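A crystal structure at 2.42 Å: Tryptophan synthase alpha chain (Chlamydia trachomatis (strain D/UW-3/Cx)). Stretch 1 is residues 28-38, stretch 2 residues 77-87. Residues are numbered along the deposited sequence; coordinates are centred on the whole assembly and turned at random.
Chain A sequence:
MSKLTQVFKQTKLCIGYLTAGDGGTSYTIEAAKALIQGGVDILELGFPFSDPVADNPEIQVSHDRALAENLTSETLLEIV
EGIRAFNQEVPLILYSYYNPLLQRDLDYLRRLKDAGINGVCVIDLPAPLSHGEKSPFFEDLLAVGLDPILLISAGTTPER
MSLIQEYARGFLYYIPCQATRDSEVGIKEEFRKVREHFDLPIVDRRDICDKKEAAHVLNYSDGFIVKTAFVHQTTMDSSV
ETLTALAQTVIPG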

# COMPACT_ATOMS: atom_id res chain seq x y z
N THR A 28 -48.56 11.65 -14.53
CA THR A 28 -48.93 11.34 -13.15
C THR A 28 -50.42 11.55 -12.94
O THR A 28 -51.08 10.76 -12.26
N ILE A 29 -50.96 12.62 -13.53
CA ILE A 29 -52.38 12.90 -13.40
C ILE A 29 -53.19 11.83 -14.12
O ILE A 29 -54.21 11.35 -13.60
N GLU A 30 -52.75 11.44 -15.32
CA GLU A 30 -53.42 10.37 -16.05
C GLU A 30 -53.40 9.06 -15.27
O GLU A 30 -54.42 8.38 -15.17
N ALA A 31 -52.24 8.70 -14.69
CA ALA A 31 -52.16 7.45 -13.96
C ALA A 31 -53.10 7.46 -12.75
O ALA A 31 -53.81 6.48 -12.49
N ALA A 32 -53.15 8.60 -12.04
CA ALA A 32 -54.05 8.72 -10.90
C ALA A 32 -55.51 8.55 -11.32
O ALA A 32 -56.27 7.83 -10.65
N LYS A 33 -55.92 9.18 -12.43
CA LYS A 33 -57.27 8.94 -12.94
C LYS A 33 -57.50 7.45 -13.19
O LYS A 33 -58.55 6.91 -12.84
N ALA A 34 -56.51 6.78 -13.79
CA ALA A 34 -56.67 5.38 -14.15
C ALA A 34 -56.86 4.51 -12.92
O ALA A 34 -57.64 3.55 -12.93
N LEU A 35 -56.16 4.84 -11.83
CA LEU A 35 -56.28 4.04 -10.61
C LEU A 35 -57.63 4.27 -9.94
O LEU A 35 -58.24 3.34 -9.41
N ILE A 36 -58.10 5.52 -9.96
CA ILE A 36 -59.41 5.83 -9.39
C ILE A 36 -60.50 5.09 -10.15
O ILE A 36 -61.36 4.43 -9.56
N GLN A 37 -60.46 5.16 -11.49
CA GLN A 37 -61.44 4.42 -12.29
C GLN A 37 -61.31 2.92 -12.08
O GLN A 37 -62.29 2.19 -12.25
N GLY A 38 -60.12 2.45 -11.71
CA GLY A 38 -59.90 1.05 -11.44
C GLY A 38 -60.34 0.59 -10.07
O GLY A 38 -60.22 -0.60 -9.77
N LEU A 77 -47.75 20.44 -6.67
CA LEU A 77 -49.03 21.13 -6.52
C LEU A 77 -49.85 21.05 -7.80
O LEU A 77 -51.06 20.83 -7.75
N GLU A 78 -49.21 21.24 -8.97
CA GLU A 78 -49.91 21.07 -10.24
C GLU A 78 -50.52 19.68 -10.34
O GLU A 78 -51.64 19.52 -10.84
N ILE A 79 -49.75 18.65 -9.94
CA ILE A 79 -50.23 17.28 -10.04
C ILE A 79 -51.46 17.08 -9.16
O ILE A 79 -52.48 16.54 -9.61
N VAL A 80 -51.37 17.52 -7.90
CA VAL A 80 -52.50 17.37 -6.99
C VAL A 80 -53.70 18.14 -7.50
O VAL A 80 -54.84 17.66 -7.43
N GLU A 81 -53.48 19.34 -8.04
CA GLU A 81 -54.60 20.09 -8.60
C GLU A 81 -55.18 19.42 -9.84
O GLU A 81 -56.39 19.48 -10.06
N GLY A 82 -54.34 18.75 -10.64
CA GLY A 82 -54.85 18.02 -11.79
C GLY A 82 -55.70 16.82 -11.39
O GLY A 82 -56.69 16.51 -12.05
N ILE A 83 -55.32 16.14 -10.30
CA ILE A 83 -56.13 15.05 -9.77
C ILE A 83 -57.46 15.57 -9.24
O ILE A 83 -58.52 14.99 -9.48
N ARG A 84 -57.42 16.69 -8.49
CA ARG A 84 -58.65 17.23 -7.92
C ARG A 84 -59.58 17.82 -8.96
O ARG A 84 -60.78 17.93 -8.71
N ALA A 85 -59.05 18.21 -10.13
CA ALA A 85 -59.91 18.60 -11.24
C ALA A 85 -60.65 17.41 -11.85
O ALA A 85 -61.56 17.60 -12.65
N PHE A 86 -60.25 16.19 -11.49
CA PHE A 86 -60.93 14.98 -11.91
C PHE A 86 -61.87 14.44 -10.83
O PHE A 86 -63.01 14.08 -11.11
N ASN A 87 -61.40 14.40 -9.59
CA ASN A 87 -62.13 13.75 -8.51
C ASN A 87 -61.80 14.47 -7.21
O ASN A 87 -60.62 14.58 -6.85

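What does the first turn of stretch 2 offer to the neighbouring helix? The two helices run in broadly the same direction, their axes 37° apart and 9.0 Å from each other at closest approach. Leu77 lies out of reach of stretch 1, and Glu78 contributes mainly backbone: its carbonyl O sits 4.0 Å from CD1 of Ile29, while its exposed side chain stays clear of stretch 1. Ile79 is the first residue here whose side chain makes contact. Its CA-to-CB bond points sideways, and with chi1 m and chi2 t its CG2 lies 3.6 Å from CG2 of Thr28. Thr28 points toward stretch 2 (chi1 m), with CG2 its closest atom to Ile79; OG1 is hydrogen-bonded elsewhere in the structure. Ile79 also meets Ile29, most closely through its carbonyl O, 3.7 Å from Ile29 CG1; between the side chains, Ile79 CG2 and Ile29 CG1 are 4.4 Å apart.

Why does the middle of the helix come so close? Val80 and Glu81 point away and take no part, but Gly82 leaves a gap on the contact side. Ile29, m and t, starts sideways and brings its end nearer, so that its CD1 lies 3.7 Å from Gly82 CA. A CB on Gly82 would point toward stretch 1 and fall just 2.1 Å from that same CD1, a clash; the space a side chain would need is occupied by the isoleucine. Next to it, Ile83 (m, t) runs its CG1 to 3.6 Å from CB of Ala32, a small residue that points toward stretch 2. Here the CA atoms of Ile29 and Ile83 are 5.6 Å apart, so small and branched apolar groups fill a narrow space.

How does the contact continue beyond Ile83? Arg84 does not reach stretch 1; its NH1 instead donates a hydrogen bond to the carbonyl O of Asn87, 3.0 Å away, tying the chain back on itself. Ala85 makes no contact either. Phe86, chi1 t, points toward stretch 1 and has the largest covered area of any residue here. Lys33 (chi1 m, chi2 t, chi3 between wells at -149°, chi4 t) lays its aliphatic part over one face of the ring, with CG 3.6 Å from the centroid of the Phe86 ring in a CH-pi contact. Ile36 (m, t) approaches the ring edge, its CG2 4.0 Å from Phe86 CE2, and Gln37 (chi1 m, chi2 t) brings CG within 4.0 Å of Phe86 CZ.

Where do the polar groups go? No hydrogen bond or salt bridge joins the two stretches, so the contact rests on apolar packing. Having passed the ring, Lys33 forms a salt bridge within its own helix, NZ to Glu30 OE1 at 3.4 Å, a weak hydrogen bond one turn back. Asn87, chi1 t, closes the series: it points toward stretch 1, its ND2 merely packs 3.7 Å from CG2 of Ile36, and its OD1 is hydrogen-bonded outside the two stretches.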

# COMPACT_ATOMS: atom_id res chain seq x y z
CB THR A 28 -48.13 12.20 -12.16
OG1 THR A 28 -46.72 12.03 -12.38
CG2 THR A 28 -48.45 11.80 -10.75
CB ILE A 29 -52.71 14.30 -13.94
CG1 ILE A 29 -52.02 15.37 -13.09
CG2 ILE A 29 -54.21 14.51 -13.99
CD1 ILE A 29 -52.02 16.73 -13.74
CB GLU A 30 -52.78 10.17 -17.42
CG GLU A 30 -53.17 11.24 -18.41
CD GLU A 30 -54.63 11.62 -18.28
OE1 GLU A 30 -54.92 12.76 -17.85
OE2 GLU A 30 -55.50 10.77 -18.61
CB ALA A 31 -50.72 7.16 -13.53
CB ALA A 32 -53.84 10.07 -10.22
CB LYS A 33 -57.51 9.71 -14.24
CG LYS A 33 -57.69 11.21 -14.10
CD LYS A 33 -58.05 11.83 -15.45
CE LYS A 33 -57.52 13.26 -15.58
NZ LYS A 33 -57.92 13.91 -16.87
CB ALA A 34 -55.46 4.92 -14.97
CB LEU A 35 -55.15 4.37 -9.63
CG LEU A 35 -53.74 3.93 -10.03
CD1 LEU A 35 -52.81 4.09 -8.87
CD2 LEU A 35 -53.78 2.49 -10.52
CB ILE A 36 -59.63 7.35 -9.37
CG1 ILE A 36 -58.67 7.99 -8.37
CG2 ILE A 36 -61.07 7.68 -9.05
CD1 ILE A 36 -58.66 9.48 -8.44
CB GLN A 37 -61.27 4.74 -13.76
CG GLN A 37 -61.45 6.20 -14.08
CD GLN A 37 -61.12 6.51 -15.51
OE1 GLN A 37 -60.04 6.17 -16.00
NE2 GLN A 37 -62.06 7.16 -16.20
CB LEU A 77 -48.80 22.59 -6.12
CG LEU A 77 -48.20 22.80 -4.72
CD1 LEU A 77 -48.05 24.28 -4.44
CD2 LEU A 77 -49.05 22.14 -3.66
CB GLU A 78 -48.97 21.24 -11.42
CG GLU A 78 -48.52 22.61 -11.75
CD GLU A 78 -47.76 22.58 -13.07
OE1 GLU A 78 -48.30 22.01 -14.05
OE2 GLU A 78 -46.62 23.09 -13.10
CB ILE A 79 -49.11 16.30 -9.65
CG1 ILE A 79 -48.06 16.24 -10.75
CG2 ILE A 79 -49.69 14.93 -9.35
CD1 ILE A 79 -46.83 15.53 -10.33
CB VAL A 80 -52.11 17.81 -5.57
CG1 VAL A 80 -53.34 17.79 -4.66
CG2 VAL A 80 -51.01 16.92 -5.04
CB GLU A 81 -54.18 21.52 -8.90
CG GLU A 81 -53.92 22.33 -7.63
CD GLU A 81 -53.20 23.64 -7.89
OE1 GLU A 81 -53.17 24.04 -9.07
OE2 GLU A 81 -52.68 24.25 -6.93
CB ILE A 83 -55.35 14.29 -8.68
CG1 ILE A 83 -54.14 13.58 -9.28
CG2 ILE A 83 -56.27 13.31 -7.95
CD1 ILE A 83 -53.17 13.09 -8.23
CB ARG A 84 -58.34 18.27 -6.85
CG ARG A 84 -57.99 17.67 -5.49
CD ARG A 84 -59.23 17.20 -4.76
NE ARG A 84 -58.88 16.55 -3.50
CZ ARG A 84 -58.83 15.23 -3.30
NH1 ARG A 84 -59.14 14.37 -4.28
NH2 ARG A 84 -58.49 14.76 -2.11
CB ALA A 85 -59.10 19.31 -12.31
CB PHE A 86 -59.90 13.90 -12.30
CG PHE A 86 -60.51 12.59 -12.65
CD1 PHE A 86 -61.28 12.45 -13.80
CD2 PHE A 86 -60.34 11.49 -11.82
CE1 PHE A 86 -61.86 11.23 -14.13
CE2 PHE A 86 -60.91 10.26 -12.14
CZ PHE A 86 -61.67 10.13 -13.30
CB ASN A 87 -61.77 12.26 -8.43
CG ASN A 87 -62.64 11.48 -7.44
OD1 ASN A 87 -62.70 11.82 -6.26
ND2 ASN A 87 -63.29 10.43 -7.91